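Local coordinates for 3-oxoacyl-[acyl-carrier protein] synthase (Thermus thermophilus, PDB 1UB7), which catalyses, as beta-ketoacyl-ACP synthase III, the condensation of a primer, probably acetyl-CoA, with malonyl-ACP that begins fatty acid synthesis, at the interface of chains A and B. Sequence-based numbering; all coordinates share one arbitrary frame. Chains: chain A/B, 3-oxoacyl-[acyl-carrier protein] synthase.

Contact 1: the interface of chains A and B. Residues chain A 102, 104, 119, 123; chain B 76, 104, 106, 119.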
loop_
_atom_site.group_PDB
_atom_site.type_symbol
_atom_site.label_atom_id
_atom_site.label_comp_id
_atom_site.label_asym_id
_atom_site.label_seq_id
_atom_site.Cartn_x
_atom_site.Cartn_y
_atom_site.Cartn_z
ATOM N N PHE A 102 2.499 -8.723 10.407
ATOM C CA PHE A 102 2.349 -8.678 8.964
ATOM C C PHE A 102 2.759 -7.257 8.556
ATOM O O PHE A 102 2.731 -6.340 9.384
ATOM C CB PHE A 102 0.938 -9.050 8.490
ATOM C CG PHE A 102 -0.184 -8.294 9.149
ATOM C CD1 PHE A 102 -0.737 -8.742 10.353
ATOM C CD2 PHE A 102 -0.816 -7.251 8.478
ATOM C CE1 PHE A 102 -1.917 -8.173 10.863
ATOM C CE2 PHE A 102 -2.003 -6.674 8.986
ATOM C CZ PHE A 102 -2.549 -7.141 10.172
ATOM N N TYR A 104 3.142 -4.153 5.138
ATOM C CA TYR A 104 2.964 -3.722 3.774
ATOM C C TYR A 104 3.142 -2.221 3.600
ATOM O O TYR A 104 3.014 -1.463 4.553
ATOM C CB TYR A 104 1.591 -4.155 3.287
ATOM C CG TYR A 104 0.423 -3.379 3.859
ATOM C CD1 TYR A 104 0.057 -2.142 3.333
ATOM C CD2 TYR A 104 -0.370 -3.925 4.866
ATOM C CE1 TYR A 104 -1.081 -1.475 3.792
ATOM C CE2 TYR A 104 -1.507 -3.265 5.333
ATOM C CZ TYR A 104 -1.855 -2.050 4.795
ATOM O OH TYR A 104 -2.986 -1.414 5.252
ATOM N N GLN A 119 -6.514 2.907 8.320
ATOM C CA GLN A 119 -6.374 1.465 8.127
ATOM C C GLN A 119 -5.959 0.763 9.422
ATOM O O GLN A 119 -6.420 -0.349 9.719
ATOM C CB GLN A 119 -5.353 1.163 7.027
ATOM C CG GLN A 119 -5.980 0.853 5.678
ATOM C CD GLN A 119 -6.776 -0.464 5.654
ATOM O OE1 GLN A 119 -7.505 -0.715 4.703
ATOM N NE2 GLN A 119 -6.625 -1.306 6.691
ATOM N N LEU A 123 -8.014 -2.150 11.482
ATOM C CA LEU A 123 -7.355 -3.382 11.896
ATOM C C LEU A 123 -7.523 -3.642 13.398
ATOM O O LEU A 123 -7.866 -4.751 13.808
ATOM C CB LEU A 123 -5.859 -3.328 11.574
ATOM C CG LEU A 123 -5.427 -3.288 10.112
ATOM C CD1 LEU A 123 -3.881 -3.298 10.031
ATOM C CD2 LEU A 123 -6.013 -4.497 9.364
ATOM N N ILE B 76 -8.729 -0.716 -3.215
ATOM C CA ILE B 76 -7.377 -1.114 -2.823
ATOM C C ILE B 76 -6.782 -1.950 -3.954
ATOM O O ILE B 76 -7.367 -2.948 -4.378
ATOM C CB ILE B 76 -7.344 -1.989 -1.557
ATOM C CG1 ILE B 76 -7.911 -1.227 -0.353
ATOM C CG2 ILE B 76 -5.901 -2.422 -1.302
ATOM C CD1 ILE B 76 -8.175 -2.112 0.866
ATOM N N TYR B 104 -5.938 3.478 -2.598
ATOM C CA TYR B 104 -4.515 3.291 -2.376
ATOM C C TYR B 104 -3.985 1.951 -2.886
ATOM O O TYR B 104 -4.717 0.953 -3.010
ATOM C CB TYR B 104 -4.177 3.477 -0.879
ATOM C CG TYR B 104 -4.575 2.357 0.059
ATOM C CD1 TYR B 104 -3.751 1.247 0.243
ATOM C CD2 TYR B 104 -5.747 2.432 0.806
ATOM C CE1 TYR B 104 -4.082 0.244 1.160
ATOM C CE2 TYR B 104 -6.094 1.424 1.719
ATOM C CZ TYR B 104 -5.251 0.341 1.892
ATOM O OH TYR B 104 -5.563 -0.627 2.813
ATOM N N LEU B 106 -1.527 -1.271 -2.392
ATOM C CA LEU B 106 -0.951 -2.046 -1.297
ATOM C C LEU B 106 0.209 -2.884 -1.840
ATOM O O LEU B 106 0.048 -3.651 -2.786
ATOM C CB LEU B 106 -2.035 -2.930 -0.655
ATOM C CG LEU B 106 -1.645 -3.699 0.618
ATOM C CD1 LEU B 106 -2.892 -4.063 1.382
ATOM C CD2 LEU B 106 -0.851 -4.931 0.271
ATOM N N GLN B 119 -7.451 -6.217 4.857
ATOM C CA GLN B 119 -7.618 -4.784 5.155
ATOM C C GLN B 119 -9.057 -4.381 4.827
ATOM O O GLN B 119 -9.680 -3.610 5.566
ATOM C CB GLN B 119 -6.707 -3.887 4.294
ATOM C CG GLN B 119 -5.251 -4.219 4.345
ATOM C CD GLN B 119 -4.705 -4.224 5.766
ATOM O OE1 GLN B 119 -4.888 -3.260 6.533
ATOM N NE2 GLN B 119 -4.023 -5.312 6.122
#

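Contact 2: the interface of chains A and B. Residues chain A 85-86; chain B 80, 143, 189-190, 207, 308.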
loop_
_atom_site.group_PDB
_atom_site.type_symbol
_atom_site.label_atom_id
_atom_site.label_comp_id
_atom_site.label_asym_id
_atom_site.label_seq_id
_atom_site.Cartn_x
_atom_site.Cartn_y
_atom_site.Cartn_z
ATOM N N LEU A 85 10.439 -2.145 -5.194
ATOM C CA LEU A 85 9.047 -2.489 -5.527
ATOM C C LEU A 85 8.691 -3.620 -4.548
ATOM O O LEU A 85 7.555 -3.750 -4.082
ATOM C CB LEU A 85 8.935 -2.982 -6.980
ATOM C CG LEU A 85 9.137 -1.962 -8.108
ATOM C CD1 LEU A 85 8.990 -2.648 -9.469
ATOM C CD2 LEU A 85 8.111 -0.838 -7.965
ATOM N N PHE A 86 9.699 -4.438 -4.268
ATOM C CA PHE A 86 9.630 -5.535 -3.317
ATOM C C PHE A 86 11.081 -5.905 -3.031
ATOM O O PHE A 86 11.935 -5.810 -3.905
ATOM C CB PHE A 86 8.830 -6.748 -3.845
ATOM C CG PHE A 86 9.091 -7.102 -5.291
ATOM C CD1 PHE A 86 8.528 -6.346 -6.327
ATOM C CD2 PHE A 86 9.864 -8.221 -5.620
ATOM C CE1 PHE A 86 8.725 -6.700 -7.674
ATOM C CE2 PHE A 86 10.070 -8.587 -6.965
ATOM C CZ PHE A 86 9.499 -7.825 -7.994
ATOM N N ASN B 80 2.736 -4.894 -7.353
ATOM C CA ASN B 80 4.143 -4.642 -7.103
ATOM C C ASN B 80 4.727 -4.026 -8.366
ATOM O O ASN B 80 5.940 -3.824 -8.476
ATOM C CB ASN B 80 4.845 -5.943 -6.755
ATOM C CG ASN B 80 4.187 -6.652 -5.589
ATOM O OD1 ASN B 80 4.280 -6.210 -4.436
ATOM N ND2 ASN B 80 3.497 -7.753 -5.884
ATOM N N ILE B 143 8.739 -5.303 -16.163
ATOM C CA ILE B 143 9.975 -5.223 -15.390
ATOM C C ILE B 143 10.844 -6.463 -15.511
ATOM O O ILE B 143 11.938 -6.521 -14.949
ATOM C CB ILE B 143 9.695 -5.012 -13.885
ATOM C CG1 ILE B 143 9.087 -6.284 -13.283
ATOM C CG2 ILE B 143 8.751 -3.849 -13.690
ATOM C CD1 ILE B 143 9.019 -6.284 -11.757
ATOM N N TYR B 189 13.841 -9.709 -4.732
ATOM C CA TYR B 189 13.707 -8.257 -4.761
ATOM C C TYR B 189 13.755 -7.598 -6.141
ATOM O O TYR B 189 13.955 -8.254 -7.162
ATOM C CB TYR B 189 14.800 -7.636 -3.876
ATOM C CG TYR B 189 16.225 -7.979 -4.299
ATOM C CD1 TYR B 189 16.804 -7.397 -5.434
ATOM C CD2 TYR B 189 16.985 -8.899 -3.573
ATOM C CE1 TYR B 189 18.105 -7.723 -5.834
ATOM C CE2 TYR B 189 18.288 -9.235 -3.965
ATOM C CZ TYR B 189 18.840 -8.645 -5.096
ATOM O OH TYR B 189 20.114 -8.989 -5.492
ATOM N N HIS B 190 13.558 -6.283 -6.133
ATOM C CA HIS B 190 13.607 -5.431 -7.318
ATOM C C HIS B 190 13.595 -3.989 -6.811
ATOM O O HIS B 190 12.547 -3.460 -6.424
ATOM C CB HIS B 190 12.411 -5.670 -8.247
ATOM C CG HIS B 190 12.541 -4.985 -9.574
ATOM N ND1 HIS B 190 12.505 -3.613 -9.712
ATOM C CD2 HIS B 190 12.764 -5.479 -10.816
ATOM C CE1 HIS B 190 12.700 -3.292 -10.979
ATOM N NE2 HIS B 190 12.861 -4.406 -11.669
ATOM N N LEU B 207 15.120 -7.616 -11.514
ATOM C CA LEU B 207 14.689 -8.621 -10.549
ATOM C C LEU B 207 15.664 -9.776 -10.335
ATOM O O LEU B 207 16.132 -10.397 -11.291
ATOM C CB LEU B 207 13.310 -9.170 -10.966
ATOM C CG LEU B 207 12.571 -10.232 -10.136
ATOM C CD1 LEU B 207 11.107 -10.227 -10.530
ATOM C CD2 LEU B 207 13.167 -11.615 -10.356
ATOM N N ALA B 308 7.556 -12.299 -1.999
ATOM C CA ALA B 308 8.571 -11.283 -1.682
ATOM C C ALA B 308 8.293 -10.545 -0.372
ATOM O O ALA B 308 7.154 -10.129 -0.098
ATOM C CB ALA B 308 8.684 -10.275 -2.835
HETATM O O HOH W 1 5.978 -5.264 -2.611
#

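Contact 1: the interface of chains A and B
Close to the two-fold axis of the FabH homodimer, A:Tyr104 and B:Tyr104 each meet the Gln119 of the other chain, and the two glutamines meet each other, in a strand-and-helix contact that joins the central cores of the subunits. B:Tyr104 reaches over with its phenol OH to the amide oxygen OE1 of A:Gln119, a 2.7 Å hydrogen bond. The hydroxyl sits well above the carbonyl plane, 59° out of it, and stands almost square to the C=O bond, so the bond misses the lone-pair directions. In the two-fold-related pair, A:Tyr104 OH makes a weak bond of 2.9 Å to B:Gln119 OE1. The two glutamines adopt different conformers: B:Gln119 puts CG opposite its carbonyl carbon (chi1 -54°), whereas A:Gln119 is swung to -99°, and the amide planes are tilted to each other. The nitrogen NE2 of A:Gln119 is near B:Gln119 OE1, but its N-H points away and no hydrogen bond forms. Carbon contacts flank this polar centre. B:Leu106 lays CD1 over one face of the A:Tyr104 ring, 3.9 Å from its centroid, while the side-chain amide of B:Gln119 packs with its carbon CD against ring carbon CE2 of A:Tyr104 at 3.4 Å. A:Leu123 adds CD2, 3.8 Å from the amide carbon CD of B:Gln119. By knitting strand 102-107 and helix 112-125 of each chain to their counterparts, the site helps hold the dimer together at its middle.

Contact 2: the interface of chains A and B
A:Leu85 and A:Phe86 lie along B:His190 as a short antiparallel beta bridge. The A:Leu85 backbone N donates to B:His190 O at 2.8 Å, and B:His190 N returns a bond of 2.8 Å to A:Phe86 O. With the backbone clamped, the phenyl ring of A:Phe86 swings into chain B: CG lies between the backbone N and the carbonyl carbon (chi1 42°), which turns the ring in among B residues. B:His190 covers one face with CB, 3.6 Å above the plane and shifted toward the rim near CZ. On the opposite side, near the rim, come B:Ala308, whose CB is 3.7 Å from CD2 of A:Phe86, and B:Asn80, whose CB touches CD1. B:Leu207 meets the ring in its plane, CD1 standing 3.8 Å from CZ of A:Phe86, and B:Ile143 reaches the same end more loosely. Replacing A:Phe86 by alanine would probably leave a gap among B:His190, B:Leu207 and B:Ala308 and strip the B:His190 CB of its aromatic cover. A:Leu85 runs alongside the B:His190 side chain, its CD1 3.7 Å from ND1. A water ties A:Leu85 O, at 2.6 Å, to the B:Asn80 side-chain oxygen OD1. Farther out, B:Leu207 sets CB against the edge of the imidazole of B:His190 and probably helps to position it. The centre of the contact lies about 11 Å from B:Asn276, so A:Phe86 probably helps wall the partner's acyl pocket, as its equivalent does in FabH relatives. In the fold, the one-residue strand at A:Phe86 pairs with strand 188-191 of chain B, while B:Ala308 sits in the turn joining strands 300-307 and 311-318.

The centres of contact 1 and contact 2 are about 18 Å apart on one continuous dimer interface, and they have no residue in common. Contact 1 lies near the two-fold axis, and its centre is about 21 Å from A:His246; contact 2 is farther from the axis and its centre lies about 13 Å from B:His246. Strand 72-78 supplies B:Ile76 to contact 1, and the loop just after it brings B:Asn80 to contact 2. The first therefore probably serves mainly to hold the subunits together, while the second, repeated by symmetry, probably lets each subunit help shape its partner's active site, coupling dimerisation to catalysis.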